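Side-chain contact in RNA silencing suppressor p19 (Tomato bushy stunt virus, PDB 4J39), which suppresses RNA silencing in the infected host by binding short interfering RNAs as a homodimer that probably selects duplexes by their length: residues Thr107-His110 with Leu111-Ala115. Residues are numbered along the deposited sequence; the frame is centred on the assembly and turned at random.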
ATOM      1  N   THR A 107      16.128   1.543   0.170  1.00 39.71           N
ATOM      2  CA  THR A 107      15.057   2.261   0.879  1.00 39.38           C
ATOM      3  C   THR A 107      14.385   1.430   1.990  1.00 38.10           C
ATOM      4  O   THR A 107      13.314   1.759   2.489  1.00 34.55           O
ATOM      5  CB  THR A 107      13.945   2.825  -0.092  1.00 40.53           C
ATOM      6  OG1 THR A 107      13.043   1.718  -0.473  1.00 47.22           O
ATOM      7  CG2 THR A 107      14.624   3.527  -1.251  1.00 42.71           C
ATOM      8  N   LEU A 108      14.969   0.308   2.378  1.00 36.94           N
ATOM      9  CA  LEU A 108      14.259  -0.640   3.160  1.00 35.12           C
ATOM     10  C   LEU A 108      13.744  -0.083   4.491  1.00 34.71           C
ATOM     11  O   LEU A 108      12.643  -0.464   4.936  1.00 36.68           O
ATOM     12  CB  LEU A 108      15.100  -1.896   3.461  1.00 34.83           C
ATOM     13  CG  LEU A 108      14.444  -3.091   4.134  1.00 32.76           C
ATOM     14  CD1 LEU A 108      13.191  -3.665   3.457  1.00 36.98           C
ATOM     15  CD2 LEU A 108      15.490  -4.241   4.429  1.00 35.52           C
ATOM     16  N   GLN A 109      14.525   0.799   5.130  1.00 35.64           N
ATOM     17  CA  GLN A 109      14.073   1.366   6.401  1.00 37.07           C
ATOM     18  C   GLN A 109      12.691   2.121   6.229  1.00 37.81           C
ATOM     19  O   GLN A 109      11.754   1.945   7.034  1.00 33.63           O
ATOM     20  CB  GLN A 109      15.159   2.247   7.012  1.00 39.99           C
ATOM     21  CG  GLN A 109      14.772   2.673   8.398  1.00 41.37           C
ATOM     22  CD  GLN A 109      15.932   3.313   9.225  0.50 45.20           C
ATOM     23  OE1 GLN A 109      17.081   3.317   8.796  0.50 52.17           O
ATOM     24  NE2 GLN A 109      15.603   3.842  10.417  0.50 43.96           N
ATOM     25  N   HIS A 110      12.617   2.906   5.178  1.00 37.74           N
ATOM     26  CA  HIS A 110      11.374   3.640   4.850  1.00 38.97           C
ATOM     27  C   HIS A 110      10.287   2.650   4.390  1.00 36.48           C
ATOM     28  O   HIS A 110       9.103   2.852   4.715  1.00 36.73           O
ATOM     29  CB  HIS A 110      11.624   4.675   3.748  1.00 40.34           C
ATOM     30  CG  HIS A 110      12.446   5.860   4.141  1.00 43.47           C
ATOM     31  ND1 HIS A 110      12.473   6.393   5.422  1.00 50.26           N
ATOM     32  CD2 HIS A 110      13.186   6.695   3.374  1.00 49.00           C
ATOM     33  CE1 HIS A 110      13.259   7.463   5.434  1.00 52.62           C
ATOM     34  NE2 HIS A 110      13.692   7.673   4.197  1.00 53.35           N
ATOM     35  N   LEU A 111      10.626   1.577   3.637  1.00 35.91           N
ATOM     36  CA  LEU A 111       9.611   0.592   3.349  1.00 34.21           C
ATOM     37  C   LEU A 111       9.033  -0.025   4.660  1.00 34.05           C
ATOM     38  O   LEU A 111       7.825  -0.187   4.766  1.00 35.38           O
ATOM     39  CB  LEU A 111      10.087  -0.516   2.411  1.00 33.90           C
ATOM     40  CG  LEU A 111      10.691  -0.096   1.122  1.00 38.62           C
ATOM     41  CD1 LEU A 111      11.376  -1.363   0.445  1.00 38.74           C
ATOM     42  CD2 LEU A 111       9.653   0.550   0.230  1.00 34.44           C
ATOM     43  N   CYS A 112       9.884  -0.322   5.685  1.00 32.57           N
ATOM     44  CA  CYS A 112       9.360  -0.889   6.903  1.00 33.13           C
ATOM     45  C   CYS A 112       8.403   0.073   7.635  1.00 30.33           C
ATOM     46  O   CYS A 112       7.439  -0.320   8.267  1.00 31.30           O
ATOM     47  CB  CYS A 112      10.578  -1.249   7.850  1.00 31.87           C
ATOM     48  SG  CYS A 112      11.423  -2.808   7.111  1.00 36.07           S
ATOM     49  N   GLU A 113       8.802   1.334   7.547  1.00 32.28           N
ATOM     50  CA  GLU A 113       8.044   2.406   8.337  1.00 33.83           C
ATOM     51  C   GLU A 113       6.661   2.524   7.692  1.00 32.91           C
ATOM     52  O   GLU A 113       5.651   2.547   8.376  1.00 33.76           O
ATOM     53  CB  GLU A 113       8.762   3.738   8.250  1.00 35.23           C
ATOM     54  CG  GLU A 113       9.959   3.947   9.264  1.00 45.09           C
ATOM     55  CD  GLU A 113      10.946   5.100   8.815  1.00 53.32           C
ATOM     56  OE1 GLU A 113      10.546   5.966   7.984  1.00 56.58           O
ATOM     57  OE2 GLU A 113      12.129   5.125   9.254  1.00 58.73           O
ATOM     58  N   MET A 114       6.635   2.515   6.357  1.00 34.01           N
ATOM     59  CA  MET A 114       5.324   2.588   5.685  1.00 32.71           C
ATOM     60  C   MET A 114       4.549   1.274   5.808  1.00 32.85           C
ATOM     61  O   MET A 114       3.293   1.282   5.904  1.00 31.97           O
ATOM     62  CB  MET A 114       5.451   2.978   4.189  1.00 33.59           C
ATOM     63  CG  MET A 114       6.047   4.352   3.913  1.00 35.78           C
ATOM     64  SD  MET A 114       5.075   5.655   4.827  1.00 37.20           S
ATOM     65  CE  MET A 114       3.421   5.238   4.595  1.00 38.66           C
ATOM     66  N   ALA A 115       5.236   0.144   5.779  1.00 32.15           N
ATOM     67  CA  ALA A 115       4.610  -1.187   5.900  1.00 32.62           C
ATOM     68  C   ALA A 115       3.895  -1.331   7.278  1.00 30.48           C
ATOM     69  O   ALA A 115       2.782  -1.790   7.354  1.00 30.57           O
ATOM     70  CB  ALA A 115       5.699  -2.293   5.710  1.00 29.60           C
TER
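With chi1 of -70° at His-110 and -83° at Glu-113, both side chains leave the helix with CG opposite their own carbonyl carbon, and three residues apart they run side by side in the same direction. ND1 of His-110 then gives its hydrogen to OE1 of Glu-113 at 3.2 Å. The oxygen lies near the imidazole plane but is approached from above the carboxylate plane, the two planes standing 65° apart. Histidine suits this place because ND1, next to CG in the ring, can reach forward one turn, and glutamate because its extended chain brings the carboxylate to the ring edge; Leu-125 of the second subunit packs on both. OE2 of Glu-113 rests 3.7 Å from CG of Gln-109. On the buried side, CD1 of Leu-108 lies 4.2 Å from CD1 of Leu-111 and 4.1 Å from SG of Cys-112; apolar Leu-108 and Cys-112 suit packing on Trp-41 and Val-73, Leu-111 on Cys-88. OG1 of Thr-107 bonds back to Gly-104 O, not capping the helix, and touches CG of Leu-111 at 3.4 Å. This is an amphipathic alpha-helix, its i to i+3 histidine-carboxylate pair beside the second subunit and its apolar side against the antiparallel sheet and helix 70-78 of the p19 fold.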